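Local coordinates for protein peptidoglycan D,D-transpeptidase PbpA (Mycobacterium tuberculosis, PDB 3UN7) that probably cross-links the peptidoglycan of the cell wall as a penicillin-binding D,D-transpeptidase and helps to regulate cell length, at residues A[21-35]-A[45-59]. Numbering follows the deposited sequence.
Sequences RQRGQITAGGQLLAY and FLRVYPNPEVYAPVT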
ATOM      1  N   ARG A  21     -33.487  11.373   3.062  1.00 49.18           N
ATOM      2  CA  ARG A  21     -32.737  12.625   2.946  1.00 47.66           C
ATOM      3  C   ARG A  21     -31.498  12.454   2.066  1.00 44.49           C
ATOM      4  O   ARG A  21     -30.962  11.344   1.949  1.00 44.11           O
ATOM      5  CB  ARG A  21     -32.319  13.119   4.342  1.00 47.86           C
ATOM      6  CG  ARG A  21     -33.484  13.499   5.252  1.00 50.07           C
ATOM      7  CD  ARG A  21     -32.987  13.808   6.664  1.00 51.11           C
ATOM      8  NE  ARG A  21     -33.319  12.738   7.611  1.00 56.77           N
ATOM      9  CZ  ARG A  21     -32.512  11.740   7.957  1.00 57.87           C
ATOM     10  NH1 ARG A  21     -31.293  11.631   7.433  1.00 59.71           N
ATOM     11  NH2 ARG A  21     -32.936  10.837   8.830  1.00 59.12           N
ATOM     12  N   GLN A  22     -31.056  13.548   1.443  1.00 41.49           N
ATOM     13  CA  GLN A  22     -29.953  13.493   0.490  1.00 38.96           C
ATOM     14  C   GLN A  22     -28.594  13.337   1.161  1.00 36.10           C
ATOM     15  O   GLN A  22     -28.064  14.277   1.748  1.00 35.79           O
ATOM     16  CB  GLN A  22     -29.939  14.695  -0.465  1.00 39.22           C
ATOM     17  CG  GLN A  22     -28.895  14.518  -1.580  1.00 39.47           C
ATOM     18  CD  GLN A  22     -29.025  15.519  -2.716  1.00 41.20           C
ATOM     19  OE1 GLN A  22     -29.434  16.665  -2.518  1.00 44.00           O
ATOM     20  NE2 GLN A  22     -28.679  15.080  -3.924  1.00 43.52           N
ATOM     21  N   ARG A  23     -28.042  12.137   1.052  1.00 33.55           N
ATOM     22  CA  ARG A  23     -26.711  11.820   1.568  1.00 30.68           C
ATOM     23  C   ARG A  23     -25.681  12.632   0.799  1.00 29.81           C
ATOM     24  O   ARG A  23     -25.852  12.896  -0.390  1.00 29.62           O
ATOM     25  CB  ARG A  23     -26.447  10.329   1.397  1.00 30.38           C
ATOM     26  CG  ARG A  23     -25.127   9.829   1.958  1.00 27.62           C
ATOM     27  CD  ARG A  23     -25.124   8.310   1.919  1.00 28.31           C
ATOM     28  NE  ARG A  23     -23.909   7.734   2.487  1.00 27.79           N
ATOM     29  CZ  ARG A  23     -23.709   7.517   3.776  1.00 27.75           C
ATOM     30  NH1 ARG A  23     -24.649   7.846   4.669  1.00 26.07           N
ATOM     31  NH2 ARG A  23     -22.565   6.974   4.176  1.00 28.91           N
ATOM     32  N   GLY A  24     -24.622  13.044   1.480  1.00 29.26           N
ATOM     33  CA  GLY A  24     -23.606  13.880   0.859  1.00 29.10           C
ATOM     34  C   GLY A  24     -22.653  13.094  -0.003  1.00 27.85           C
ATOM     35  O   GLY A  24     -22.771  11.866  -0.118  1.00 28.25           O
ATOM     36  N   GLN A  25     -21.691  13.805  -0.589  1.00 27.58           N
ATOM     37  CA  GLN A  25     -20.799  13.255  -1.616  1.00 27.76           C
ATOM     38  C   GLN A  25     -19.430  12.880  -1.065  1.00 26.42           C
ATOM     39  O   GLN A  25     -18.925  13.513  -0.131  1.00 25.91           O
ATOM     40  CB  GLN A  25     -20.559  14.298  -2.723  1.00 27.68           C
ATOM     41  CG  GLN A  25     -21.813  14.916  -3.310  1.00 31.09           C
ATOM     42  CD  GLN A  25     -21.522  16.120  -4.186  1.00 31.12           C
ATOM     43  OE1 GLN A  25     -20.503  16.803  -4.023  1.00 34.44           O
ATOM     44  NE2 GLN A  25     -22.417  16.388  -5.118  1.00 35.06           N
ATOM     45  N   ILE A  26     -18.820  11.866  -1.673  1.00 25.50           N
ATOM     46  CA  ILE A  26     -17.394  11.567  -1.448  1.00 25.30           C
ATOM     47  C   ILE A  26     -16.671  12.019  -2.703  1.00 25.74           C
ATOM     48  O   ILE A  26     -17.052  11.619  -3.796  1.00 24.75           O
ATOM     49  CB  ILE A  26     -17.161  10.065  -1.211  1.00 24.98           C
ATOM     50  CG1 ILE A  26     -17.968   9.590   0.010  1.00 24.92           C
ATOM     51  CG2 ILE A  26     -15.647   9.761  -1.071  1.00 23.91           C
ATOM     52  CD1 ILE A  26     -17.909   8.065   0.262  1.00 25.71           C
ATOM     53  N   THR A  27     -15.647  12.869  -2.559  1.00 25.96           N
ATOM     54  CA  THR A  27     -15.033  13.454  -3.743  1.00 27.28           C
ATOM     55  C   THR A  27     -13.525  13.181  -3.800  1.00 27.63           C
ATOM     56  O   THR A  27     -12.894  12.838  -2.779  1.00 27.51           O
ATOM     57  CB  THR A  27     -15.290  14.978  -3.809  1.00 27.29           C
ATOM     58  OG1 THR A  27     -14.551  15.614  -2.766  1.00 29.09           O
ATOM     59  CG2 THR A  27     -16.772  15.298  -3.633  1.00 27.76           C
ATOM     60  N   ALA A  28     -12.962  13.321  -5.000  1.00 28.78           N
ATOM     61  CA  ALA A  28     -11.504  13.271  -5.227  1.00 30.22           C
ATOM     62  C   ALA A  28     -11.153  14.177  -6.402  1.00 31.80           C
ATOM     63  O   ALA A  28     -11.793  14.118  -7.459  1.00 32.94           O
ATOM     64  CB  ALA A  28     -11.043  11.847  -5.505  1.00 28.69           C
ATOM     65  N   GLY A  29     -10.171  15.041  -6.208  1.00 33.81           N
ATOM     66  CA  GLY A  29      -9.764  16.001  -7.240  1.00 36.06           C
ATOM     67  C   GLY A  29     -10.920  16.784  -7.852  1.00 37.42           C
ATOM     68  O   GLY A  29     -10.875  17.122  -9.025  1.00 39.21           O
ATOM     69  N   GLY A  30     -11.958  17.067  -7.067  1.00 37.42           N
ATOM     70  CA  GLY A  30     -13.153  17.766  -7.576  1.00 38.52           C
ATOM     71  C   GLY A  30     -14.133  16.883  -8.343  1.00 38.44           C
ATOM     72  O   GLY A  30     -15.068  17.380  -8.987  1.00 39.49           O
ATOM     73  N   GLN A  31     -13.903  15.573  -8.310  1.00 37.12           N
ATOM     74  CA  GLN A  31     -14.758  14.626  -9.025  1.00 36.12           C
ATOM     75  C   GLN A  31     -15.522  13.776  -8.034  1.00 34.31           C
ATOM     76  O   GLN A  31     -15.010  13.471  -6.960  1.00 32.75           O
ATOM     77  CB  GLN A  31     -13.913  13.745  -9.944  1.00 37.07           C
ATOM     78  CG  GLN A  31     -13.070  14.591 -10.903  1.00 39.28           C
ATOM     79  CD  GLN A  31     -12.406  13.793 -11.992  1.00 42.83           C
ATOM     80  OE1 GLN A  31     -11.185  13.827 -12.134  1.00 44.60           O
ATOM     81  NE2 GLN A  31     -13.208  13.089 -12.794  1.00 43.83           N
ATOM     82  N   LEU A  32     -16.736  13.386  -8.409  1.00 32.85           N
ATOM     83  CA  LEU A  32     -17.584  12.618  -7.517  1.00 32.11           C
ATOM     84  C   LEU A  32     -17.190  11.155  -7.552  1.00 31.18           C
ATOM     85  O   LEU A  32     -17.029  10.569  -8.631  1.00 30.66           O
ATOM     86  CB  LEU A  32     -19.064  12.803  -7.866  1.00 32.69           C
ATOM     87  CG  LEU A  32     -19.510  14.269  -7.912  1.00 34.87           C
ATOM     88  CD1 LEU A  32     -20.994  14.410  -8.332  1.00 34.56           C
ATOM     89  CD2 LEU A  32     -19.247  14.928  -6.568  1.00 35.28           C
ATOM     90  N   LEU A  33     -17.008  10.580  -6.365  1.00 28.88           N
ATOM     91  CA  LEU A  33     -16.761   9.157  -6.240  1.00 27.53           C
ATOM     92  C   LEU A  33     -18.030   8.460  -5.806  1.00 27.03           C
ATOM     93  O   LEU A  33     -18.243   7.314  -6.164  1.00 26.81           O
ATOM     94  CB  LEU A  33     -15.668   8.884  -5.197  1.00 25.97           C
ATOM     95  CG  LEU A  33     -14.305   9.587  -5.330  1.00 27.29           C
ATOM     96  CD1 LEU A  33     -13.296   8.882  -4.419  1.00 25.95           C
ATOM     97  CD2 LEU A  33     -13.807   9.618  -6.785  1.00 27.75           C
ATOM     98  N   ALA A  34     -18.836   9.143  -4.985  1.00 26.58           N
ATOM     99  CA  ALA A  34     -20.101   8.603  -4.505  1.00 27.20           C
ATOM    100  C   ALA A  34     -21.083   9.747  -4.297  1.00 27.29           C
ATOM    101  O   ALA A  34     -20.707  10.808  -3.788  1.00 27.71           O
ATOM    102  CB  ALA A  34     -19.919   7.769  -3.193  1.00 25.70           C
ATOM    103  N   TYR A  35     -22.326   9.544  -4.731  1.00 27.29           N
ATOM    104  CA  TYR A  35     -23.372  10.569  -4.614  1.00 28.11           C
ATOM    105  C   TYR A  35     -24.767   9.915  -4.566  1.00 28.07           C
ATOM    106  O   TYR A  35     -24.914   8.725  -4.826  1.00 28.70           O
ATOM    107  CB  TYR A  35     -23.250  11.643  -5.725  1.00 29.45           C
ATOM    108  CG  TYR A  35     -23.512  11.184  -7.152  1.00 31.15           C
ATOM    109  CD1 TYR A  35     -22.481  10.673  -7.943  1.00 32.23           C
ATOM    110  CD2 TYR A  35     -24.781  11.303  -7.729  1.00 32.57           C
ATOM    111  CE1 TYR A  35     -22.712  10.271  -9.265  1.00 32.05           C
ATOM    112  CE2 TYR A  35     -25.011  10.893  -9.047  1.00 32.51           C
ATOM    113  CZ  TYR A  35     -23.978  10.384  -9.802  1.00 33.63           C
ATOM    114  OH  TYR A  35     -24.209   9.986 -11.110  1.00 35.10           O
ATOM    115  N   PHE A  45     -33.647   8.148  -1.916  1.00 31.88           N
ATOM    116  CA  PHE A  45     -32.325   8.451  -2.434  1.00 31.27           C
ATOM    117  C   PHE A  45     -31.543   7.200  -2.827  1.00 30.65           C
ATOM    118  O   PHE A  45     -31.323   6.283  -2.012  1.00 31.67           O
ATOM    119  CB  PHE A  45     -31.576   9.416  -1.493  1.00 31.30           C
ATOM    120  CG  PHE A  45     -32.034  10.837  -1.641  1.00 30.71           C
ATOM    121  CD1 PHE A  45     -33.035  11.357  -0.826  1.00 33.66           C
ATOM    122  CD2 PHE A  45     -31.518  11.636  -2.655  1.00 33.17           C
ATOM    123  CE1 PHE A  45     -33.487  12.671  -0.994  1.00 34.75           C
ATOM    124  CE2 PHE A  45     -31.965  12.944  -2.832  1.00 33.82           C
ATOM    125  CZ  PHE A  45     -32.953  13.458  -2.007  1.00 34.90           C
ATOM    126  N   LEU A  46     -31.156   7.130  -4.097  1.00 29.42           N
ATOM    127  CA  LEU A  46     -30.339   6.008  -4.542  1.00 28.82           C
ATOM    128  C   LEU A  46     -28.864   6.397  -4.586  1.00 27.94           C
ATOM    129  O   LEU A  46     -28.520   7.429  -5.146  1.00 28.58           O
ATOM    130  CB  LEU A  46     -30.794   5.481  -5.906  1.00 29.22           C
ATOM    131  CG  LEU A  46     -29.910   4.390  -6.540  1.00 31.34           C
ATOM    132  CD1 LEU A  46     -30.150   3.048  -5.852  1.00 33.53           C
ATOM    133  CD2 LEU A  46     -30.192   4.296  -8.039  1.00 33.10           C
ATOM    134  N   ARG A  47     -28.008   5.560  -3.998  1.00 26.84           N
ATOM    135  CA  ARG A  47     -26.569   5.817  -3.972  1.00 26.04           C
ATOM    136  C   ARG A  47     -25.973   5.382  -5.292  1.00 26.38           C
ATOM    137  O   ARG A  47     -26.261   4.268  -5.762  1.00 25.94           O
ATOM    138  CB  ARG A  47     -25.903   5.045  -2.824  1.00 25.62           C
ATOM    139  CG  ARG A  47     -24.537   5.561  -2.405  1.00 24.53           C
ATOM    140  CD  ARG A  47     -24.632   6.983  -1.886  1.00 25.12           C
ATOM    141  NE  ARG A  47     -23.409   7.471  -1.255  1.00 24.18           N
ATOM    142  CZ  ARG A  47     -23.161   8.757  -1.007  1.00 23.12           C
ATOM    143  NH1 ARG A  47     -24.041   9.688  -1.363  1.00 24.70           N
ATOM    144  NH2 ARG A  47     -22.031   9.121  -0.387  1.00 23.36           N
ATOM    145  N   VAL A  48     -25.123   6.237  -5.868  1.00 25.96           N
ATOM    146  CA  VAL A  48     -24.514   5.984  -7.179  1.00 25.82           C
ATOM    147  C   VAL A  48     -22.989   6.092  -7.095  1.00 25.94           C
ATOM    148  O   VAL A  48     -22.467   7.010  -6.460  1.00 26.17           O
ATOM    149  CB  VAL A  48     -25.075   6.952  -8.255  1.00 26.74           C
ATOM    150  CG1 VAL A  48     -24.445   6.678  -9.631  1.00 25.70           C
ATOM    151  CG2 VAL A  48     -26.591   6.794  -8.359  1.00 25.45           C
ATOM    152  N   TYR A  49     -22.295   5.150  -7.728  1.00 25.58           N
ATOM    153  CA  TYR A  49     -20.828   5.099  -7.747  1.00 25.88           C
ATOM    154  C   TYR A  49     -20.445   5.135  -9.210  1.00 26.45           C
ATOM    155  O   TYR A  49     -20.523   4.097  -9.878  1.00 26.86           O
ATOM    156  CB  TYR A  49     -20.326   3.796  -7.086  1.00 24.96           C
ATOM    157  CG  TYR A  49     -20.798   3.673  -5.653  1.00 26.77           C
ATOM    158  CD1 TYR A  49     -22.013   3.066  -5.343  1.00 25.32           C
ATOM    159  CD2 TYR A  49     -20.039   4.203  -4.603  1.00 27.20           C
ATOM    160  CE1 TYR A  49     -22.452   2.963  -4.014  1.00 25.21           C
ATOM    161  CE2 TYR A  49     -20.485   4.132  -3.284  1.00 26.50           C
ATOM    162  CZ  TYR A  49     -21.683   3.513  -3.000  1.00 25.72           C
ATOM    163  OH  TYR A  49     -22.093   3.429  -1.691  1.00 25.50           O
ATOM    164  N   PRO A  50     -20.078   6.322  -9.727  1.00 27.05           N
ATOM    165  CA  PRO A  50     -19.871   6.465 -11.186  1.00 28.91           C
ATOM    166  C   PRO A  50     -18.599   5.833 -11.770  1.00 29.98           C
ATOM    167  O   PRO A  50     -18.542   5.630 -12.980  1.00 30.65           O
ATOM    168  CB  PRO A  50     -19.872   7.988 -11.398  1.00 29.89           C
ATOM    169  CG  PRO A  50     -19.359   8.546 -10.125  1.00 28.86           C
ATOM    170  CD  PRO A  50     -19.885   7.604  -9.023  1.00 27.09           C
ATOM    171  N   ASN A  51     -17.595   5.526 -10.942  1.00 30.04           N
ATOM    172  CA  ASN A  51     -16.442   4.754 -11.420  1.00 31.20           C
ATOM    173  C   ASN A  51     -16.196   3.634 -10.406  1.00 30.78           C
ATOM    174  O   ASN A  51     -15.173   3.631  -9.690  1.00 31.05           O
ATOM    175  CB  ASN A  51     -15.210   5.652 -11.619  1.00 31.07           C
ATOM    176  CG  ASN A  51     -14.156   5.018 -12.512  1.00 31.82           C
ATOM    177  OD1 ASN A  51     -14.244   3.839 -12.863  1.00 32.81           O
ATOM    178  ND2 ASN A  51     -13.154   5.814 -12.906  1.00 32.93           N
ATOM    179  N   PRO A  52     -17.133   2.666 -10.351  1.00 30.96           N
ATOM    180  CA  PRO A  52     -17.354   1.899  -9.121  1.00 30.33           C
ATOM    181  C   PRO A  52     -16.212   0.956  -8.719  1.00 30.32           C
ATOM    182  O   PRO A  52     -15.777   1.002  -7.568  1.00 29.71           O
ATOM    183  CB  PRO A  52     -18.646   1.125  -9.403  1.00 30.66           C
ATOM    184  CG  PRO A  52     -18.734   1.033 -10.903  1.00 31.24           C
ATOM    185  CD  PRO A  52     -17.991   2.206 -11.467  1.00 31.30           C
ATOM    186  N   GLU A  53     -15.718   0.132  -9.639  1.00 31.20           N
ATOM    187  CA  GLU A  53     -14.669  -0.848  -9.284  1.00 31.98           C
ATOM    188  C   GLU A  53     -13.367  -0.147  -8.894  1.00 30.22           C
ATOM    189  O   GLU A  53     -12.690  -0.535  -7.920  1.00 29.57           O
ATOM    190  CB  GLU A  53     -14.420  -1.867 -10.414  1.00 32.55           C
ATOM    191  CG  GLU A  53     -15.634  -2.724 -10.756  1.00 36.20           C
ATOM    192  CD  GLU A  53     -15.311  -3.914 -11.658  1.00 38.28           C
ATOM    193  OE1 GLU A  53     -14.123  -4.153 -11.963  1.00 44.04           O
ATOM    194  OE2 GLU A  53     -16.260  -4.629 -12.063  1.00 45.88           O
ATOM    195  N   VAL A  54     -13.032   0.897  -9.649  1.00 29.16           N
ATOM    196  CA  VAL A  54     -11.811   1.651  -9.419  1.00 28.67           C
ATOM    197  C   VAL A  54     -11.741   2.222  -7.997  1.00 27.92           C
ATOM    198  O   VAL A  54     -10.716   2.051  -7.325  1.00 27.91           O
ATOM    199  CB  VAL A  54     -11.631   2.790 -10.430  1.00 28.97           C
ATOM    200  CG1 VAL A  54     -10.378   3.603 -10.090  1.00 27.63           C
ATOM    201  CG2 VAL A  54     -11.542   2.226 -11.850  1.00 29.86           C
ATOM    202  N   TYR A  55     -12.818   2.874  -7.545  1.00 27.15           N
ATOM    203  CA  TYR A  55     -12.817   3.536  -6.219  1.00 26.96           C
ATOM    204  C   TYR A  55     -13.477   2.756  -5.083  1.00 26.28           C
ATOM    205  O   TYR A  55     -13.584   3.265  -3.977  1.00 25.06           O
ATOM    206  CB  TYR A  55     -13.431   4.949  -6.309  1.00 27.22           C
ATOM    207  CG  TYR A  55     -12.618   5.857  -7.193  1.00 28.48           C
ATOM    208  CD1 TYR A  55     -12.920   5.977  -8.547  1.00 28.96           C
ATOM    209  CD2 TYR A  55     -11.535   6.582  -6.684  1.00 28.51           C
ATOM    210  CE1 TYR A  55     -12.166   6.811  -9.400  1.00 31.36           C
ATOM    211  CE2 TYR A  55     -10.783   7.433  -7.522  1.00 28.99           C
ATOM    212  CZ  TYR A  55     -11.105   7.517  -8.873  1.00 30.70           C
ATOM    213  OH  TYR A  55     -10.379   8.305  -9.710  1.00 32.23           O
ATOM    214  N   ALA A  56     -13.924   1.527  -5.341  1.00 26.71           N
ATOM    215  CA  ALA A  56     -14.511   0.700  -4.273  1.00 26.73           C
ATOM    216  C   ALA A  56     -13.671   0.627  -2.982  1.00 26.60           C
ATOM    217  O   ALA A  56     -14.222   0.721  -1.897  1.00 25.86           O
ATOM    218  CB  ALA A  56     -14.850  -0.695  -4.781  1.00 27.78           C
ATOM    219  N   PRO A  57     -12.334   0.462  -3.088  1.00 27.55           N
ATOM    220  CA  PRO A  57     -11.510   0.444  -1.878  1.00 26.97           C
ATOM    221  C   PRO A  57     -11.558   1.754  -1.079  1.00 26.87           C
ATOM    222  O   PRO A  57     -11.256   1.750   0.120  1.00 26.42           O
ATOM    223  CB  PRO A  57     -10.095   0.235  -2.441  1.00 28.09           C
ATOM    224  CG  PRO A  57     -10.321  -0.536  -3.695  1.00 27.40           C
ATOM    225  CD  PRO A  57     -11.509   0.196  -4.281  1.00 27.82           C
ATOM    226  N   VAL A  58     -11.925   2.849  -1.754  1.00 25.81           N
ATOM    227  CA  VAL A  58     -12.032   4.145  -1.118  1.00 25.29           C
ATOM    228  C   VAL A  58     -13.477   4.378  -0.656  1.00 24.87           C
ATOM    229  O   VAL A  58     -13.706   4.657   0.513  1.00 24.17           O
ATOM    230  CB  VAL A  58     -11.543   5.293  -2.059  1.00 25.74           C
ATOM    231  CG1 VAL A  58     -11.815   6.672  -1.434  1.00 25.23           C
ATOM    232  CG2 VAL A  58     -10.072   5.147  -2.357  1.00 25.64           C
ATOM    233  N   THR A  59     -14.447   4.256  -1.561  1.00 24.55           N
ATOM    234  CA  THR A  59     -15.839   4.569  -1.184  1.00 24.76           C
ATOM    235  C   THR A  59     -16.437   3.498  -0.269  1.00 24.34           C
ATOM    236  O   THR A  59     -17.148   3.817   0.664  1.00 24.29           O
ATOM    237  CB  THR A  59     -16.763   4.764  -2.410  1.00 24.69           C
ATOM    238  OG1 THR A  59     -16.847   3.543  -3.138  1.00 28.00           O
ATOM    239  CG2 THR A  59     -16.253   5.895  -3.329  1.00 26.43           C
TER
HETATM  240  O   HOH W   1     -17.138   5.651  -7.933  1.00 27.88           O
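Arg-47 reaches from an edge strand to the backbone of Gly-24, a worked example of how a buried arginine can tie a three-stranded antiparallel meander together. Strand 45-48 pairs with strand 31-38, which in turn pairs with strand 26-28, in the dimerisation domain. With CG anti to the backbone N (chi1 -161°) and the chain bent at chi2 (62°), the arginine passes across the middle strand at Ala-34 and Tyr-35 and grips Gly-24 O end-on, through NH1 at 2.8 Å and NH2 at 2.9 Å. Its guanidinium is sandwiched: Arg-23 CD sits over the centre of one face, Ala-34 C and Tyr-35 N over the other. Arg-23 and Arg-47 converge on Glu-72 of helix 70-74, which makes a salt bridge to each, and Asp-76 takes a second bond from Arg-23.

Tyr-35 and Val-48 form the antiparallel hydrogen-bonded pair, with Val-48 N to Tyr-35 O at 2.7 Å. Their side chains lie alongside each other, Val-48 CB over one face of the tyrosine ring in a CH-pi contact, while Pro-50 CG meets the ring at its edge, 3.9 Å from Tyr-35 CE1.

Where the middle strand turns its corner, a classic beta bulge sets Leu-33 and Ala-34 together opposite Ile-26, whose O accepts from both their N atoms. Leu-33 also joins the sheet to helix 52-59: CB touches Thr-59 CG2, CD1 nears Val-58, and CD2 stands 3.7 Å above the centre of the Tyr-55 ring. One water links the corner to the N-cap residue of the helix, donating to Leu-33 O at 2.7 Å and accepting from Asn-51 N.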